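Local coordinates for replicative DNA helicase (Nostoc punctiforme, PDB 4O1R), which carries an intein, the part crystallised here, which probably cuts itself out of the helicase precursor and joins the flanking segments by protein splicing, at residues Leu5-Val11 with Phe133-Asn137; Gly27-Val33 with Lys45-Ala51; Gly55-Thr61 with Tyr116-Val122. Where two conformers were deposited one is given. Residue numbers count along the deposited sequence, not the author numbering.

Contact 1: residues Leu5-Val11 with Phe133-Asn137; sequences LAGDSLV and FVANN
How a side-chain amide can link two strands that belong to different sheets is illustrated where Leu5-Val11 meets Phe133-Asn137. Asn136, the residue with most surface covered here, has left-handed backbone angles (phi/psi 50/35) just after strand 132-135, and its m rotamer (chi1 -84°, chi2 10°) carries OD1 to the backbone of Leu10. Leu10 CA and Asn136 CA lie 5.0 Å apart; next in register, Val11 CA and Ala135 CA are 4.9 Å apart. Leu10 N donates to Asn136 OD1 (2.8 Å, nearly linear) and Asn136 N to Leu10 O (2.8 Å), while Ala135 CA lies 3.3 Å from Leu10 O in a CA-H...O contact. A type I turn from Ala6 to Ser9 leads into extended Leu10 (-95/129), closed by Ser9 N to Ala6 O (3.1 Å) and tightened by Ser9 OG to Ala6 O (2.7 Å). Water 1 joins Asp8 O (2.9 Å) to Asn136 ND2 (3.1 Å), and water 2 joins Leu10 O (3.0 Å) to Asn137 N (3.0 Å). Before the turn, Leu5 (mt rotamer) points toward the other segment, its CD1 3.7 Å from Ala135 CB and 3.9 Å from Phe133 CZ. Asn136 ND2 also bonds Lys69 O. The contact brings segments near both chain ends together close to the centre of the fold. Its chemistry implies directional anchoring: one amide, bonded at oxygen and nitrogen, ties the Leu10 backbone to the end of strand 132-135, beside a small apolar cluster.

Contact 2: residues Gly27-Val33 with Lys45-Ala51; sequences GKSGFAV and KAIVSNA
Antiparallel pairing that loosens into a loop is exemplified by Gly27-Val33 against Lys45-Ala51; the axes of strands 31-33 and 45-48 approach to 4.4 Å with N-to-C directions 133° apart. Lys45 CA lies 3.5 Å from Val33 O. Ala46 makes the firm hydrogen-bonded pair with Val33: Val33 N to Ala46 O is 2.9 Å, Ala46 N to Val33 O 2.8 Å. Ile47 follows in a non-hydrogen-bonded pair with Ala32, its mm rotamer bringing CD1 4.0 Å from Ala32 CB. Val48 N donates to Phe31 O (2.8 Å) and Val48 O accepts from Gly30 N (2.8 Å); Val48 CB sits over the Phe31 ring (p chi1) in a CH-pi contact, 3.9 Å from the centroid, and Val48 CG2 is 3.7 Å from Val33 CG2. Ser49 turns away, its OG bonded to Thr126 OG1, though its O stays 3.4 Å from Ser29 CB. From Asn50 onward water 3 fills the gap: it accepts from Ala51 N (2.9 Å) and lies within bonding distance of Lys28 O (2.7 Å) and Asn50 OD1 (3.1 Å), more acceptors than it can serve with certainty. Ala51 O finally accepts from Gly27 N (3.1 Å). The arrangement is that of a beta hairpin, strands 31-37 and 42-55, at the periphery of the all-beta intein (Hint) fold.

Contact 3: residues Gly55-Thr61 with Tyr116-Val122; sequences GIKPLFT and YSGEEEV
Leu59 (mt rotamer) lies across the side chains of the neighbouring strand, its CD2 3.5 Å from Val122 CG1 and its CD1 3.8 Å from Glu120 CB, and is the residue most covered here. Strands 57-61 and 116-122 run antiparallel, their directions 154° apart and axes 4.4 Å at closest. Ile56 faces Glu121 and Pro58 faces Glu119 in non-hydrogen-bonded pairs; between them Lys57 N to Glu120 O (3.0 Å) and Glu120 N to Lys57 O (3.2 Å) bond both ways. A beta bulge then shifts the register by one: Leu59 N donates to Gly118 O (2.8 Å) and Ser117 N to Leu59 O (2.8 Å), with Gly118 at positive phi (97/-173). Beyond it Phe60 pairs with Tyr116, which turns its ring edge to the Phe60 face (centroids 5.6 Å apart, planes at 62°), while Thr61 OG1 and Ser117 OG share a hydrogen bond of 2.9 Å. Glu120 reaches Arg71 in a salt bridge. The bulge joins strand 57-64 to the long strand 106-126 in the curled antiparallel sheet of the Hint (intein) fold.

How the contacts relate
Burial and chemistry change together across this small all-beta protein. Contact 1 is the buried one, near the chain centre, and joins short strands near the chain ends through an amide side chain, one backbone bond, waters and apolar packing. Contact 3 lies at the surface and contact 2 is partly buried; both rely mainly on antiparallel backbone hydrogen bonds, interrupted by a bulge in contact 3 and giving way to a loop in contact 2. Contact 1 touches each of the others: Val11 CG1 packs 3.3 Å from Val33 CG1 of contact 2, and Leu5 O lies 3.4 Å from Val122 CB of contact 3. Contacts 2 and 3, in series along the chain, share one curled sheet.

Contact 1: residues Leu5-Val11 with Phe133-Asn137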
# COMPACT_ATOMS: atom_id res chain seq x y z
N LEU A 5 -8.00 0.23 0.76
CA LEU A 5 -7.38 -0.45 1.89
C LEU A 5 -8.23 -0.39 3.13
O LEU A 5 -9.00 0.56 3.32
CB LEU A 5 -6.04 0.22 2.24
CG LEU A 5 -4.96 0.19 1.16
CD1 LEU A 5 -3.79 1.04 1.64
CD2 LEU A 5 -4.51 -1.24 0.88
N ALA A 6 -8.04 -1.36 4.01
CA ALA A 6 -8.69 -1.29 5.33
C ALA A 6 -8.29 0.00 6.05
O ALA A 6 -7.16 0.50 5.89
CB ALA A 6 -8.30 -2.50 6.18
N GLY A 7 -9.21 0.53 6.85
CA GLY A 7 -8.98 1.80 7.55
C GLY A 7 -7.84 1.83 8.54
O GLY A 7 -7.27 2.90 8.80
N ASP A 8 -7.47 0.65 9.06
CA ASP A 8 -6.37 0.57 10.02
C ASP A 8 -5.00 0.44 9.36
O ASP A 8 -3.99 0.38 10.05
CB ASP A 8 -6.58 -0.53 11.07
CG ASP A 8 -6.73 -1.91 10.48
OD1 ASP A 8 -6.99 -2.04 9.27
OD2 ASP A 8 -6.62 -2.88 11.26
N SER A 9 -4.97 0.42 8.03
CA SER A 9 -3.70 0.38 7.30
C SER A 9 -2.86 1.60 7.66
O SER A 9 -3.35 2.71 7.61
CB SER A 9 -3.94 0.36 5.79
OG SER A 9 -4.79 -0.72 5.40
N LEU A 10 -1.59 1.38 7.99
CA LEU A 10 -0.75 2.47 8.48
C LEU A 10 0.08 3.11 7.39
O LEU A 10 0.77 2.42 6.63
CB LEU A 10 0.20 1.94 9.55
CG LEU A 10 -0.44 1.41 10.82
CD1 LEU A 10 0.61 0.80 11.73
CD2 LEU A 10 -1.19 2.52 11.55
N VAL A 11 0.01 4.43 7.30
CA VAL A 11 0.90 5.18 6.43
C VAL A 11 1.82 6.04 7.29
O VAL A 11 1.42 6.49 8.37
CB VAL A 11 0.01 6.09 5.55
CG1 VAL A 11 0.81 6.79 4.50
CG2 VAL A 11 -1.14 5.26 4.91
N PHE A 133 2.06 4.46 -2.85
CA PHE A 133 2.54 4.82 -1.53
C PHE A 133 2.79 3.57 -0.72
O PHE A 133 2.37 2.47 -1.12
CB PHE A 133 1.57 5.78 -0.80
CG PHE A 133 0.18 5.23 -0.59
CD1 PHE A 133 -0.79 5.34 -1.60
CD2 PHE A 133 -0.19 4.64 0.62
CE1 PHE A 133 -2.09 4.84 -1.41
CE2 PHE A 133 -1.49 4.15 0.82
CZ PHE A 133 -2.44 4.24 -0.19
N VAL A 134 3.47 3.74 0.41
CA VAL A 134 3.73 2.65 1.34
C VAL A 134 2.64 2.59 2.40
O VAL A 134 2.36 3.58 3.08
CB VAL A 134 5.11 2.79 1.99
CG1 VAL A 134 5.34 1.65 2.97
CG2 VAL A 134 6.21 2.86 0.94
N ALA A 135 2.01 1.43 2.55
CA ALA A 135 1.01 1.19 3.58
C ALA A 135 1.31 -0.13 4.26
O ALA A 135 1.58 -1.14 3.58
CB ALA A 135 -0.38 1.18 2.97
N ASN A 136 1.30 -0.14 5.59
CA ASN A 136 1.71 -1.32 6.34
C ASN A 136 3.05 -1.86 5.85
O ASN A 136 3.28 -3.07 5.81
CB ASN A 136 0.62 -2.42 6.30
CG ASN A 136 -0.44 -2.22 7.35
OD1 ASN A 136 -0.52 -1.18 8.01
ND2 ASN A 136 -1.27 -3.24 7.53
N ASN A 137 3.92 -0.94 5.47
CA ASN A 137 5.28 -1.29 5.03
C ASN A 137 5.29 -2.18 3.78
O ASN A 137 6.21 -2.97 3.58
CB ASN A 137 6.08 -1.96 6.16
CG ASN A 137 6.32 -1.05 7.33
OD1 ASN A 137 6.68 0.12 7.17
ND2 ASN A 137 6.15 -1.58 8.54
O HOH W 1 -2.82 -2.22 10.07
O HOH W 2 3.71 1.95 6.34

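Contact 2: residues Gly27-Val33 with Lys45-Ala51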
# COMPACT_ATOMS: atom_id res chain seq x y z
N GLY A 27 -9.89 13.65 4.32
CA GLY A 27 -10.11 15.09 4.27
C GLY A 27 -8.85 15.92 4.38
O GLY A 27 -8.90 17.14 4.16
N LYS A 28 -7.73 15.29 4.72
CA LYS A 28 -6.44 15.99 4.81
C LYS A 28 -5.75 15.98 3.45
O LYS A 28 -6.04 15.13 2.59
CB LYS A 28 -5.53 15.34 5.86
CG LYS A 28 -6.14 15.12 7.26
CD LYS A 28 -6.65 16.39 7.90
CE LYS A 28 -6.91 16.18 9.39
NZ LYS A 28 -7.51 17.38 10.03
N SER A 29 -4.84 16.92 3.23
CA SER A 29 -4.12 16.99 1.96
C SER A 29 -2.85 17.81 2.12
O SER A 29 -2.69 18.53 3.11
CB SER A 29 -5.00 17.60 0.86
OG SER A 29 -5.33 18.93 1.17
N GLY A 30 -1.96 17.70 1.14
CA GLY A 30 -0.75 18.51 1.12
C GLY A 30 0.30 18.04 2.11
O GLY A 30 1.13 18.82 2.57
N PHE A 31 0.26 16.76 2.44
CA PHE A 31 1.24 16.18 3.35
C PHE A 31 1.98 15.04 2.67
O PHE A 31 1.49 14.47 1.72
CB PHE A 31 0.56 15.67 4.63
CG PHE A 31 -0.45 14.59 4.39
CD1 PHE A 31 -0.08 13.24 4.43
CD2 PHE A 31 -1.78 14.90 4.09
CE1 PHE A 31 -1.00 12.23 4.20
CE2 PHE A 31 -2.71 13.91 3.87
CZ PHE A 31 -2.33 12.56 3.91
N ALA A 32 3.16 14.72 3.18
CA ALA A 32 4.04 13.73 2.56
C ALA A 32 4.04 12.38 3.24
O ALA A 32 4.04 12.28 4.49
CB ALA A 32 5.45 14.27 2.46
N VAL A 33 4.05 11.34 2.40
CA VAL A 33 4.21 9.95 2.81
C VAL A 33 5.38 9.37 2.00
O VAL A 33 5.98 10.07 1.18
CB VAL A 33 2.91 9.13 2.63
CG1 VAL A 33 1.77 9.79 3.41
CG2 VAL A 33 2.53 9.02 1.15
N LYS A 45 9.94 10.85 -0.74
CA LYS A 45 8.83 11.59 -0.15
C LYS A 45 7.85 11.97 -1.25
O LYS A 45 8.25 12.44 -2.32
CB LYS A 45 9.35 12.84 0.56
CG LYS A 45 10.47 12.55 1.54
CD LYS A 45 11.07 13.82 2.12
CE LYS A 45 12.25 13.50 3.03
NZ LYS A 45 12.74 14.71 3.73
N ALA A 46 6.56 11.79 -0.98
CA ALA A 46 5.50 12.01 -1.97
C ALA A 46 4.29 12.69 -1.35
O ALA A 46 3.78 12.25 -0.32
CB ALA A 46 5.09 10.69 -2.60
N ILE A 47 3.81 13.74 -2.00
CA ILE A 47 2.66 14.50 -1.51
C ILE A 47 1.32 13.80 -1.81
O ILE A 47 1.07 13.32 -2.92
CB ILE A 47 2.64 15.95 -2.07
CG1 ILE A 47 3.87 16.71 -1.56
CG2 ILE A 47 1.33 16.68 -1.71
CD1 ILE A 47 3.93 16.93 -0.06
N VAL A 48 0.47 13.75 -0.79
CA VAL A 48 -0.88 13.23 -0.91
C VAL A 48 -1.84 14.40 -1.13
O VAL A 48 -1.85 15.34 -0.34
CB VAL A 48 -1.27 12.47 0.38
CG1 VAL A 48 -2.73 12.05 0.35
CG2 VAL A 48 -0.36 11.27 0.58
N SER A 49 -2.62 14.32 -2.21
CA SER A 49 -3.57 15.38 -2.55
C SER A 49 -5.00 15.15 -2.06
O SER A 49 -5.81 16.08 -2.04
CB SER A 49 -3.60 15.58 -4.07
OG SER A 49 -4.01 14.38 -4.71
N ASN A 50 -5.32 13.91 -1.71
CA ASN A 50 -6.68 13.55 -1.32
C ASN A 50 -6.63 12.25 -0.53
O ASN A 50 -5.84 11.37 -0.86
CB ASN A 50 -7.57 13.36 -2.57
CG ASN A 50 -9.06 13.50 -2.28
OD1 ASN A 50 -9.46 14.05 -1.26
ND2 ASN A 50 -9.88 13.01 -3.20
N ALA A 51 -7.48 12.14 0.49
CA ALA A 51 -7.64 10.91 1.28
C ALA A 51 -9.13 10.73 1.50
O ALA A 51 -9.80 11.66 1.94
CB ALA A 51 -6.90 11.02 2.61
O HOH W 3 -8.50 14.58 1.60

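Contact 3: residues Gly55-Thr61 with Tyr116-Val122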
# COMPACT_ATOMS: atom_id res chain seq x y z
N GLY A 55 -16.30 3.55 0.29
CA GLY A 55 -17.47 2.74 0.67
C GLY A 55 -17.07 1.44 1.34
O GLY A 55 -15.92 1.29 1.76
N ILE A 56 -18.02 0.52 1.44
CA ILE A 56 -17.79 -0.78 2.05
C ILE A 56 -17.55 -1.79 0.94
O ILE A 56 -18.37 -1.91 0.02
CB ILE A 56 -19.01 -1.17 2.90
CG1 ILE A 56 -19.11 -0.24 4.12
CG2 ILE A 56 -18.89 -2.64 3.34
CD1 ILE A 56 -20.45 -0.31 4.86
N LYS A 57 -16.41 -2.48 1.01
CA LYS A 57 -16.00 -3.40 -0.04
C LYS A 57 -15.38 -4.65 0.56
O LYS A 57 -14.93 -4.64 1.71
CB LYS A 57 -14.99 -2.71 -0.98
CG LYS A 57 -15.70 -1.63 -1.80
CD LYS A 57 -14.79 -0.94 -2.78
CE LYS A 57 -15.34 0.42 -3.16
NZ LYS A 57 -16.61 0.33 -3.92
N PRO A 58 -15.31 -5.74 -0.22
CA PRO A 58 -14.62 -6.96 0.23
C PRO A 58 -13.11 -6.76 0.35
O PRO A 58 -12.49 -6.09 -0.49
CB PRO A 58 -14.95 -7.99 -0.88
CG PRO A 58 -16.08 -7.39 -1.67
CD PRO A 58 -15.89 -5.91 -1.57
N LEU A 59 -12.55 -7.32 1.41
CA LEU A 59 -11.13 -7.23 1.69
C LEU A 59 -10.48 -8.60 1.69
O LEU A 59 -11.10 -9.59 2.11
CB LEU A 59 -10.89 -6.59 3.07
CG LEU A 59 -11.09 -5.08 3.14
CD1 LEU A 59 -11.08 -4.60 4.58
CD2 LEU A 59 -10.04 -4.35 2.30
N PHE A 60 -9.21 -8.61 1.28
CA PHE A 60 -8.36 -9.80 1.37
C PHE A 60 -7.14 -9.45 2.21
O PHE A 60 -6.56 -8.39 2.03
CB PHE A 60 -7.91 -10.23 -0.03
CG PHE A 60 -9.04 -10.71 -0.89
CD1 PHE A 60 -9.87 -9.79 -1.54
CD2 PHE A 60 -9.30 -12.07 -1.03
CE1 PHE A 60 -10.95 -10.22 -2.32
CE2 PHE A 60 -10.38 -12.51 -1.81
CZ PHE A 60 -11.19 -11.58 -2.45
N THR A 61 -6.77 -10.36 3.10
CA THR A 61 -5.54 -10.22 3.90
C THR A 61 -4.40 -10.91 3.17
O THR A 61 -4.47 -12.12 2.88
CB THR A 61 -5.72 -10.83 5.28
OG1 THR A 61 -6.86 -10.23 5.89
CG2 THR A 61 -4.50 -10.57 6.16
N TYR A 116 -9.54 -14.21 1.96
CA TYR A 116 -10.70 -13.34 2.08
C TYR A 116 -10.98 -13.06 3.55
O TYR A 116 -11.02 -13.99 4.36
CB TYR A 116 -11.91 -13.96 1.39
CG TYR A 116 -13.16 -13.14 1.58
CD1 TYR A 116 -13.25 -11.85 1.08
CD2 TYR A 116 -14.24 -13.65 2.28
CE1 TYR A 116 -14.39 -11.08 1.27
CE2 TYR A 116 -15.38 -12.89 2.48
CZ TYR A 116 -15.45 -11.61 1.97
OH TYR A 116 -16.60 -10.85 2.16
N SER A 117 -11.17 -11.79 3.91
CA SER A 117 -11.38 -11.45 5.32
C SER A 117 -12.56 -10.51 5.58
O SER A 117 -12.56 -9.74 6.54
CB SER A 117 -10.09 -10.92 5.95
OG SER A 117 -9.63 -9.79 5.25
N GLY A 118 -13.55 -10.55 4.70
CA GLY A 118 -14.83 -9.89 4.97
C GLY A 118 -14.93 -8.53 4.34
O GLY A 118 -14.07 -8.12 3.57
N GLU A 119 -16.00 -7.83 4.66
CA GLU A 119 -16.26 -6.50 4.12
C GLU A 119 -16.12 -5.45 5.21
O GLU A 119 -16.56 -5.66 6.35
CB GLU A 119 -17.68 -6.42 3.54
CG GLU A 119 -17.94 -7.35 2.36
CD GLU A 119 -19.35 -7.23 1.81
OE1 GLU A 119 -20.23 -6.68 2.51
OE2 GLU A 119 -19.56 -7.68 0.66
N GLU A 120 -15.51 -4.33 4.86
CA GLU A 120 -15.38 -3.18 5.76
C GLU A 120 -15.36 -1.93 4.93
O GLU A 120 -15.18 -2.00 3.71
CB GLU A 120 -14.05 -3.22 6.54
CG GLU A 120 -13.83 -4.45 7.40
CD GLU A 120 -12.62 -4.33 8.29
OE1 GLU A 120 -11.86 -3.34 8.20
OE2 GLU A 120 -12.42 -5.26 9.09
N GLU A 121 -15.51 -0.78 5.57
CA GLU A 121 -15.24 0.48 4.89
C GLU A 121 -13.76 0.52 4.46
O GLU A 121 -12.87 0.08 5.20
CB GLU A 121 -15.59 1.68 5.76
CG GLU A 121 -15.53 2.98 4.99
CD GLU A 121 -15.99 4.18 5.77
OE1 GLU A 121 -16.13 4.09 7.01
OE2 GLU A 121 -16.21 5.23 5.13
N VAL A 122 -13.51 1.02 3.25
CA VAL A 122 -12.15 1.05 2.72
C VAL A 122 -11.80 2.45 2.22
O VAL A 122 -12.69 3.26 1.93
CB VAL A 122 -11.93 -0.03 1.62
CG1 VAL A 122 -12.01 -1.42 2.21
CG2 VAL A 122 -12.93 0.13 0.49